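Local coordinates for protein 5-cytosine DNA methyltransferase (Entamoeba histolytica, PDB 3QV2) that probably methylates cytosine at carbon 5 in DNA or tRNA with S-adenosyl-L-methionine as methyl donor, as a DNMT2-type member of the C5-methyltransferase family, at residues A[12-17]-A[70-75]; A[26-31]-A[36-41]; A[49-52]-A[58-61]. All blocks are in the same frame, centred on the assembly; numbering follows the deposited sequence.

The three contacts lie in the class I methyltransferase fold. Contact 1 lies on one face of the mixed sheet and contact 2, with Tyr51 of contact 3, on the other; centres are 13 to 14 Å apart. Contact 1 joins strand 11-16 to helix 69-74 and brackets the other two along the chain: first contact 2, helix 22-29 on strand 36-41, then contact 3, helix 45-55 on the loop that follows it. Strands 11-16 and 36-41 are sheet neighbours, bonded through Val13 O and Ile39 N at 2.8 Å. Contact 3 meets both: Tyr51 OH reaches Glu15 OE2, and Gln60 N reaches Pro40 O. S-adenosyl-L-homocysteine lies beside Phe17, at the end of segment 12-17, and Asp42, just after segment 36-41, binds it.

Contact 1: A[12-17]-A[70-75]; sequences NVIEFF and KQIESL. With SAH (S-adenosyl-L-homocysteine), chain B.
Ile14 of the sheet strand meets Ile72 and Leu75 of segment 70-75, and all the direct contacts between the two segments are apolar. The delta methyl of Ile14 does the touching: CD1 lies 3.8 Å from Leu75 CD2 and 3.9 Å from Ile72 CG2, so one methyl fills the place between two branched chains. Its side chain crosses each of theirs at about a right angle. With CG1 set anti to the carbonyl carbon (chi1 -53°) and the chain extended beyond it (chi2 -178°), CD1 is carried out from the strand to the helix.

The aromatic part is looser. Phe16 CZ approaches Ile72 CD1 at 4.3 Å, obliquely to the ring. Ile14 CG2 sits 3.3 Å above one face of that same ring, near its rim, so the two branches of Ile14 serve different neighbours. Trp80 meets Phe16 edge-to-face, and Leu111 of helix 106-115 touches both Phe16 and Ile72.

Polar bonding runs within the segments or to outside partners. Ser74 OG donates to Gln71 O at 2.6 Å, three residues back, approaching at a C=O angle of 123°. Glu15 points to the other side of the sheet, where its carboxylate accepts from Arg24 N and bonds to Tyr51 OH.

The ligand is met by Phe17, whose CB stands 3.2 Å from O4' of S-adenosyl-L-homocysteine; the ribose C1' lies at the ring edge, in its plane. No hydrogen bond crosses between strand and helix. Their association therefore rests on shape and on burial of hydrocarbon, while Phe17, in the same segment as Ile14, already belongs to the cofactor pocket.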
# COMPACT_ATOMS: atom_id res chain seq x y z
N ASN A 12 -18.82 8.28 -0.83
CA ASN A 12 -18.97 7.35 0.28
C ASN A 12 -18.27 6.03 -0.03
O ASN A 12 -18.68 5.28 -0.91
CB ASN A 12 -20.45 7.11 0.57
CG ASN A 12 -21.21 8.40 0.80
OD1 ASN A 12 -22.18 8.71 0.10
ND2 ASN A 12 -20.76 9.18 1.78
N VAL A 13 -17.19 5.76 0.70
CA VAL A 13 -16.29 4.66 0.36
C VAL A 13 -16.40 3.46 1.29
O VAL A 13 -16.43 3.60 2.51
CB VAL A 13 -14.82 5.13 0.37
CG1 VAL A 13 -13.91 4.03 -0.14
CG2 VAL A 13 -14.65 6.39 -0.47
N ILE A 14 -16.46 2.27 0.70
CA ILE A 14 -16.26 1.04 1.45
C ILE A 14 -14.80 0.63 1.31
O ILE A 14 -14.36 0.24 0.23
CB ILE A 14 -17.15 -0.10 0.95
CG1 ILE A 14 -18.62 0.32 0.91
CG2 ILE A 14 -16.98 -1.33 1.83
CD1 ILE A 14 -19.56 -0.77 0.46
N GLU A 15 -14.05 0.72 2.40
CA GLU A 15 -12.61 0.46 2.37
C GLU A 15 -12.32 -1.01 2.64
O GLU A 15 -11.99 -1.40 3.77
CB GLU A 15 -11.90 1.35 3.39
CG GLU A 15 -10.40 1.48 3.19
CD GLU A 15 -9.79 2.55 4.08
OE1 GLU A 15 -8.56 2.75 4.02
OE2 GLU A 15 -10.54 3.20 4.84
N PHE A 16 -12.44 -1.84 1.61
CA PHE A 16 -12.18 -3.27 1.74
C PHE A 16 -10.71 -3.54 2.01
O PHE A 16 -9.84 -2.87 1.45
CB PHE A 16 -12.63 -4.01 0.48
CG PHE A 16 -14.11 -3.95 0.22
CD1 PHE A 16 -14.99 -4.66 1.01
CD2 PHE A 16 -14.61 -3.20 -0.83
CE1 PHE A 16 -16.35 -4.61 0.77
CE2 PHE A 16 -15.97 -3.15 -1.08
CZ PHE A 16 -16.84 -3.86 -0.27
N PHE A 17 -10.44 -4.52 2.86
CA PHE A 17 -9.07 -4.86 3.24
C PHE A 17 -8.35 -3.59 3.69
O PHE A 17 -7.23 -3.31 3.27
CB PHE A 17 -8.32 -5.51 2.08
CG PHE A 17 -9.16 -6.50 1.31
CD1 PHE A 17 -9.35 -7.79 1.78
CD2 PHE A 17 -9.76 -6.13 0.11
CE1 PHE A 17 -10.12 -8.70 1.07
CE2 PHE A 17 -10.53 -7.03 -0.60
CZ PHE A 17 -10.71 -8.32 -0.12
N LYS A 70 -26.86 -7.68 0.96
CA LYS A 70 -27.70 -6.83 1.80
C LYS A 70 -26.88 -5.94 2.74
O LYS A 70 -27.12 -4.74 2.83
CB LYS A 70 -28.67 -7.69 2.62
CG LYS A 70 -29.63 -6.90 3.49
CD LYS A 70 -30.98 -6.72 2.81
CE LYS A 70 -32.01 -6.15 3.77
NZ LYS A 70 -33.38 -6.17 3.19
N GLN A 71 -25.93 -6.55 3.44
CA GLN A 71 -25.10 -5.80 4.38
C GLN A 71 -24.28 -4.73 3.67
O GLN A 71 -24.15 -3.61 4.16
CB GLN A 71 -24.18 -6.74 5.16
CG GLN A 71 -23.27 -6.03 6.15
CD GLN A 71 -22.49 -6.98 7.03
OE1 GLN A 71 -21.58 -6.58 7.75
NE2 GLN A 71 -22.86 -8.26 6.99
N ILE A 72 -23.72 -5.08 2.51
CA ILE A 72 -22.95 -4.13 1.73
C ILE A 72 -23.82 -2.98 1.23
O ILE A 72 -23.43 -1.81 1.31
CB ILE A 72 -22.27 -4.81 0.53
CG1 ILE A 72 -21.02 -5.57 0.99
CG2 ILE A 72 -21.89 -3.78 -0.53
CD1 ILE A 72 -20.36 -6.37 -0.11
N GLU A 73 -25.01 -3.31 0.73
CA GLU A 73 -25.90 -2.31 0.16
C GLU A 73 -26.49 -1.40 1.25
O GLU A 73 -26.81 -0.24 0.99
CB GLU A 73 -27.01 -2.99 -0.64
CG GLU A 73 -27.53 -2.16 -1.80
CD GLU A 73 -28.47 -2.94 -2.71
OE1 GLU A 73 -28.28 -2.89 -3.94
OE2 GLU A 73 -29.39 -3.59 -2.19
N SER A 74 -26.62 -1.94 2.46
CA SER A 74 -27.16 -1.17 3.58
C SER A 74 -26.27 0.03 3.89
O SER A 74 -26.71 1.01 4.49
CB SER A 74 -27.30 -2.05 4.82
OG SER A 74 -26.04 -2.37 5.37
N LEU A 75 -25.01 -0.06 3.48
CA LEU A 75 -24.05 1.01 3.70
C LEU A 75 -24.34 2.23 2.83
O LEU A 75 -23.90 3.34 3.14
CB LEU A 75 -22.62 0.51 3.44
CG LEU A 75 -21.88 -0.14 4.61
CD1 LEU A 75 -22.81 -1.01 5.44
CD2 LEU A 75 -20.69 -0.95 4.11
N SAH B . -3.92 -1.37 1.92
CA SAH B . -3.98 -1.60 3.35
CB SAH B . -3.58 -3.03 3.69
CG SAH B . -3.81 -4.12 2.67
SD SAH B . -3.24 -5.78 3.08
C SAH B . -3.10 -0.60 4.05
O SAH B . -2.59 -0.89 5.17
OXT SAH B . -2.88 0.54 3.52
C5' SAH B . -4.60 -6.92 2.94
C4' SAH B . -5.58 -6.98 4.05
O4' SAH B . -6.67 -7.72 3.63
C3' SAH B . -4.99 -7.68 5.20
O3' SAH B . -4.81 -6.79 6.25
C2' SAH B . -5.91 -8.72 5.58
O2' SAH B . -6.16 -8.65 6.94
C1' SAH B . -7.13 -8.44 4.82
N9 SAH B . -7.88 -9.63 4.56
C8 SAH B . -7.48 -10.82 4.07
N7 SAH B . -8.56 -11.61 4.01
C5 SAH B . -9.64 -10.91 4.46
C6 SAH B . -10.99 -11.22 4.62
N6 SAH B . -11.49 -12.53 4.27
N1 SAH B . -11.81 -10.28 5.11
C2 SAH B . -11.37 -9.06 5.44
N3 SAH B . -10.08 -8.74 5.30
C4 SAH B . -9.20 -9.63 4.82

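Contact 2: A[26-31]-A[36-41]; sequences SYERSS and ATFIPF
Tyr27 on helix 22-29 packs against Ala36 and Phe38 of strand 36-41. The tightest approach is Tyr27 CE2 to Ala36 CB, 3.5 Å, with the methyl oblique to the ring. Phe38 comes in by its far end: CZ is 3.8 Å from Tyr27 CD2, and that carbon lies in the plane of the Phe38 ring. The pair is an offset edge-to-face stack in which Phe38 gives the edge and Tyr27 the face, with centroids 5.8 Å apart and planes at 71°. Tyr27 is placed for this by its first torsion, which sets CG opposite the backbone N (chi1 -179°) and sends the ring from the helix toward the strand.

At the margin, Glu28 OE2 comes within 4.2 Å of Phe38 CE2. The two side chains run past each other in opposite directions, and the carboxylate is turned 73° from the ring. A salt bridge to Arg24 NE holds that same oxygen.

The next shell fixes the ends of these groups. Tyr27 OH hydrogen-bonds to Ile34 O in the connecting turn, which ties the ring's polar end down close to Ala36. On the backbone, Tyr27 O accepts from Ser30 OG at 2.6 Å and from Ser30 N at 3.2 Å, both from one face of the carbonyl plane, where the helix gives way to the turn.

Helix and strand are the last two elements of a beta-alpha-beta unit that opens with strand 11-16. That first strand closes the interface from its side, Val11 touching Tyr27 and Ala36 and Val13 touching Phe38, while Tyr51 of helix 45-55 also leans on Phe38.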
# COMPACT_ATOMS: atom_id res chain seq x y z
N SER A 26 -4.51 8.14 1.31
CA SER A 26 -4.23 8.60 -0.04
C SER A 26 -5.29 9.60 -0.52
O SER A 26 -4.95 10.65 -1.07
CB SER A 26 -4.16 7.42 -1.01
OG SER A 26 -3.12 6.53 -0.63
N TYR A 27 -6.55 9.26 -0.32
CA TYR A 27 -7.65 10.13 -0.71
C TYR A 27 -7.61 11.45 0.05
O TYR A 27 -7.77 12.52 -0.54
CB TYR A 27 -9.00 9.45 -0.48
CG TYR A 27 -10.19 10.29 -0.89
CD1 TYR A 27 -10.70 10.22 -2.18
CD2 TYR A 27 -10.79 11.16 0.01
CE1 TYR A 27 -11.79 10.99 -2.56
CE2 TYR A 27 -11.87 11.94 -0.37
CZ TYR A 27 -12.37 11.85 -1.65
OH TYR A 27 -13.44 12.62 -2.03
N GLU A 28 -7.38 11.37 1.35
CA GLU A 28 -7.41 12.55 2.21
C GLU A 28 -6.27 13.53 1.92
O GLU A 28 -6.41 14.73 2.12
CB GLU A 28 -7.41 12.15 3.69
CG GLU A 28 -8.68 11.45 4.13
CD GLU A 28 -8.69 11.14 5.62
OE1 GLU A 28 -7.65 11.36 6.28
OE2 GLU A 28 -9.74 10.68 6.13
N ARG A 29 -5.14 13.02 1.44
CA ARG A 29 -4.00 13.88 1.14
C ARG A 29 -4.05 14.39 -0.30
O ARG A 29 -3.33 15.32 -0.66
CB ARG A 29 -2.67 13.16 1.40
CG ARG A 29 -2.32 12.09 0.38
CD ARG A 29 -0.84 11.71 0.46
NE ARG A 29 0.02 12.84 0.13
CZ ARG A 29 1.04 13.25 0.88
NH1 ARG A 29 1.34 12.62 2.01
NH2 ARG A 29 1.77 14.29 0.50
N SER A 30 -4.90 13.78 -1.11
CA SER A 30 -5.04 14.18 -2.51
C SER A 30 -5.74 15.54 -2.62
O SER A 30 -6.19 16.10 -1.63
CB SER A 30 -5.81 13.13 -3.31
OG SER A 30 -7.19 13.18 -3.02
N SER A 31 -5.82 16.06 -3.85
CA SER A 31 -6.43 17.36 -4.08
C SER A 31 -7.88 17.24 -4.52
O SER A 31 -8.49 18.22 -4.97
CB SER A 31 -5.63 18.14 -5.12
OG SER A 31 -5.69 17.51 -6.39
N ALA A 36 -15.47 13.09 2.29
CA ALA A 36 -15.88 11.71 2.09
C ALA A 36 -16.05 10.95 3.41
O ALA A 36 -15.56 11.37 4.45
CB ALA A 36 -14.89 10.98 1.19
N THR A 37 -16.77 9.83 3.34
CA THR A 37 -16.92 8.94 4.48
C THR A 37 -16.30 7.59 4.14
O THR A 37 -16.26 7.19 2.98
CB THR A 37 -18.40 8.72 4.84
OG1 THR A 37 -19.08 8.08 3.74
CG2 THR A 37 -19.08 10.05 5.14
N PHE A 38 -15.81 6.89 5.16
CA PHE A 38 -15.15 5.61 4.95
C PHE A 38 -15.69 4.52 5.88
O PHE A 38 -15.84 4.73 7.08
CB PHE A 38 -13.64 5.75 5.15
CG PHE A 38 -12.97 6.65 4.14
CD1 PHE A 38 -12.42 6.12 2.98
CD2 PHE A 38 -12.90 8.02 4.34
CE1 PHE A 38 -11.81 6.94 2.05
CE2 PHE A 38 -12.29 8.84 3.42
CZ PHE A 38 -11.74 8.31 2.27
N ILE A 39 -15.98 3.35 5.30
CA ILE A 39 -16.38 2.19 6.08
C ILE A 39 -15.41 1.04 5.84
O ILE A 39 -15.53 0.31 4.86
CB ILE A 39 -17.81 1.72 5.74
CG1 ILE A 39 -18.84 2.77 6.15
CG2 ILE A 39 -18.12 0.41 6.45
CD1 ILE A 39 -18.92 3.96 5.21
N PRO A 40 -14.42 0.90 6.73
CA PRO A 40 -13.33 -0.07 6.60
C PRO A 40 -13.74 -1.49 6.98
O PRO A 40 -14.43 -1.69 7.98
CB PRO A 40 -12.29 0.45 7.59
CG PRO A 40 -13.09 1.13 8.64
CD PRO A 40 -14.27 1.74 7.93
N PHE A 41 -13.30 -2.47 6.19
CA PHE A 41 -13.51 -3.88 6.49
C PHE A 41 -12.17 -4.60 6.54
O PHE A 41 -11.39 -4.55 5.58
CB PHE A 41 -14.40 -4.54 5.43
CG PHE A 41 -15.87 -4.26 5.61
CD1 PHE A 41 -16.71 -5.21 6.17
CD2 PHE A 41 -16.41 -3.06 5.19
CE1 PHE A 41 -18.06 -4.96 6.33
CE2 PHE A 41 -17.76 -2.80 5.34
CZ PHE A 41 -18.58 -3.75 5.91

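Contact 3: A[49-52]-A[58-61]; sequences KIYS and EVQV
Tyr51 and Ser52 of helix 45-55 face Glu58 and Val59 in the loop that follows, within the Rossmann-like class I methyltransferase fold. The chain doubles back here: five residues separate the segments, and the CA atoms of Ser52 and Glu58 make the nearest backbone pair.

The apolar part is one methyl against one ring. Val59 CG2 lies 3.7 Å from Tyr51 CD2 and 3.9 Å from Tyr51 CG, so it touches the ring near its root, at a slant to the plane. The two side chains also run at a slant to each other. Val59 CG1 is set opposite its own backbone N (chi1 180°), which leaves CG2 as the branch that reaches the helix. Around them, Pro40 of strand 36-41 touches both Tyr51 and Val59, and Phe55 meets the Tyr51 ring with planes at about 45°.

Polar bonding involves residues beyond the two segments. Tyr51 OH, at the ring end remote from Val59, bonds to Glu15 OE2 and to Arg24 NH1; two partners thus fix the phenol while the valine methyl packs near its base. The nearby carboxylate and guanidinium would probably polarise that hydroxyl. Gln60 is bonded through its backbone to Pro40 and Asp42, the latter a binding residue for S-adenosyl-L-homocysteine, and the nearest side-chain atoms of Val59 and Asp42 are about 4 Å apart. The loop thus runs from helix 45-55 past Asp42, a residue of the cofactor site.

Ser52 OG hydrogen-bonds to Glu57 O, immediately before the loop segment, and lies 4.0 Å from Glu58 CA, a loose approach.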
# COMPACT_ATOMS: atom_id res chain seq x y z
N LYS A 49 -6.59 -2.04 15.01
CA LYS A 49 -6.24 -1.22 16.16
C LYS A 49 -5.52 0.06 15.74
O LYS A 49 -5.75 1.13 16.30
CB LYS A 49 -5.40 -2.01 17.16
CG LYS A 49 -6.21 -2.62 18.29
CD LYS A 49 -5.84 -4.08 18.54
CE LYS A 49 -4.39 -4.23 18.95
NZ LYS A 49 -4.05 -5.65 19.24
N ILE A 50 -4.64 -0.06 14.75
CA ILE A 50 -3.94 1.10 14.21
C ILE A 50 -4.93 2.01 13.48
O ILE A 50 -4.91 3.23 13.66
CB ILE A 50 -2.82 0.69 13.24
CG1 ILE A 50 -1.75 -0.12 13.99
CG2 ILE A 50 -2.21 1.92 12.58
CD1 ILE A 50 -0.58 -0.53 13.12
N TYR A 51 -5.79 1.41 12.66
CA TYR A 51 -6.80 2.17 11.93
C TYR A 51 -7.68 2.96 12.88
O TYR A 51 -7.83 4.18 12.73
CB TYR A 51 -7.65 1.23 11.08
CG TYR A 51 -8.56 1.94 10.10
CD1 TYR A 51 -8.23 2.04 8.76
CD2 TYR A 51 -9.75 2.52 10.53
CE1 TYR A 51 -9.05 2.70 7.86
CE2 TYR A 51 -10.58 3.18 9.64
CZ TYR A 51 -10.22 3.26 8.31
OH TYR A 51 -11.04 3.91 7.41
N SER A 52 -8.26 2.27 13.86
CA SER A 52 -9.15 2.90 14.82
C SER A 52 -8.44 3.97 15.64
O SER A 52 -9.01 5.02 15.94
CB SER A 52 -9.76 1.85 15.75
OG SER A 52 -10.60 0.96 15.03
N GLU A 58 -14.60 2.47 14.06
CA GLU A 58 -14.49 1.03 14.20
C GLU A 58 -14.40 0.32 12.85
O GLU A 58 -15.06 0.70 11.89
CB GLU A 58 -15.66 0.47 15.01
CG GLU A 58 -15.55 -1.02 15.29
CD GLU A 58 -16.65 -1.52 16.20
OE1 GLU A 58 -17.62 -0.77 16.44
OE2 GLU A 58 -16.54 -2.67 16.69
N VAL A 59 -13.57 -0.72 12.80
CA VAL A 59 -13.42 -1.53 11.59
C VAL A 59 -14.36 -2.73 11.62
O VAL A 59 -14.42 -3.46 12.60
CB VAL A 59 -11.98 -2.04 11.43
CG1 VAL A 59 -11.86 -2.87 10.16
CG2 VAL A 59 -11.00 -0.88 11.40
N GLN A 60 -15.10 -2.92 10.52
CA GLN A 60 -16.00 -4.06 10.40
C GLN A 60 -15.21 -5.34 10.16
O GLN A 60 -14.46 -5.45 9.19
CB GLN A 60 -16.99 -3.84 9.26
CG GLN A 60 -17.81 -2.57 9.39
CD GLN A 60 -18.75 -2.60 10.58
OE1 GLN A 60 -18.71 -1.71 11.43
NE2 GLN A 60 -19.60 -3.62 10.64
N VAL A 61 -15.38 -6.32 11.05
CA VAL A 61 -14.61 -7.56 10.99
C VAL A 61 -15.36 -8.68 10.27
O VAL A 61 -14.92 -9.83 10.29
CB VAL A 61 -14.20 -8.04 12.39
CG1 VAL A 61 -13.30 -7.02 13.06
CG2 VAL A 61 -15.43 -8.30 13.25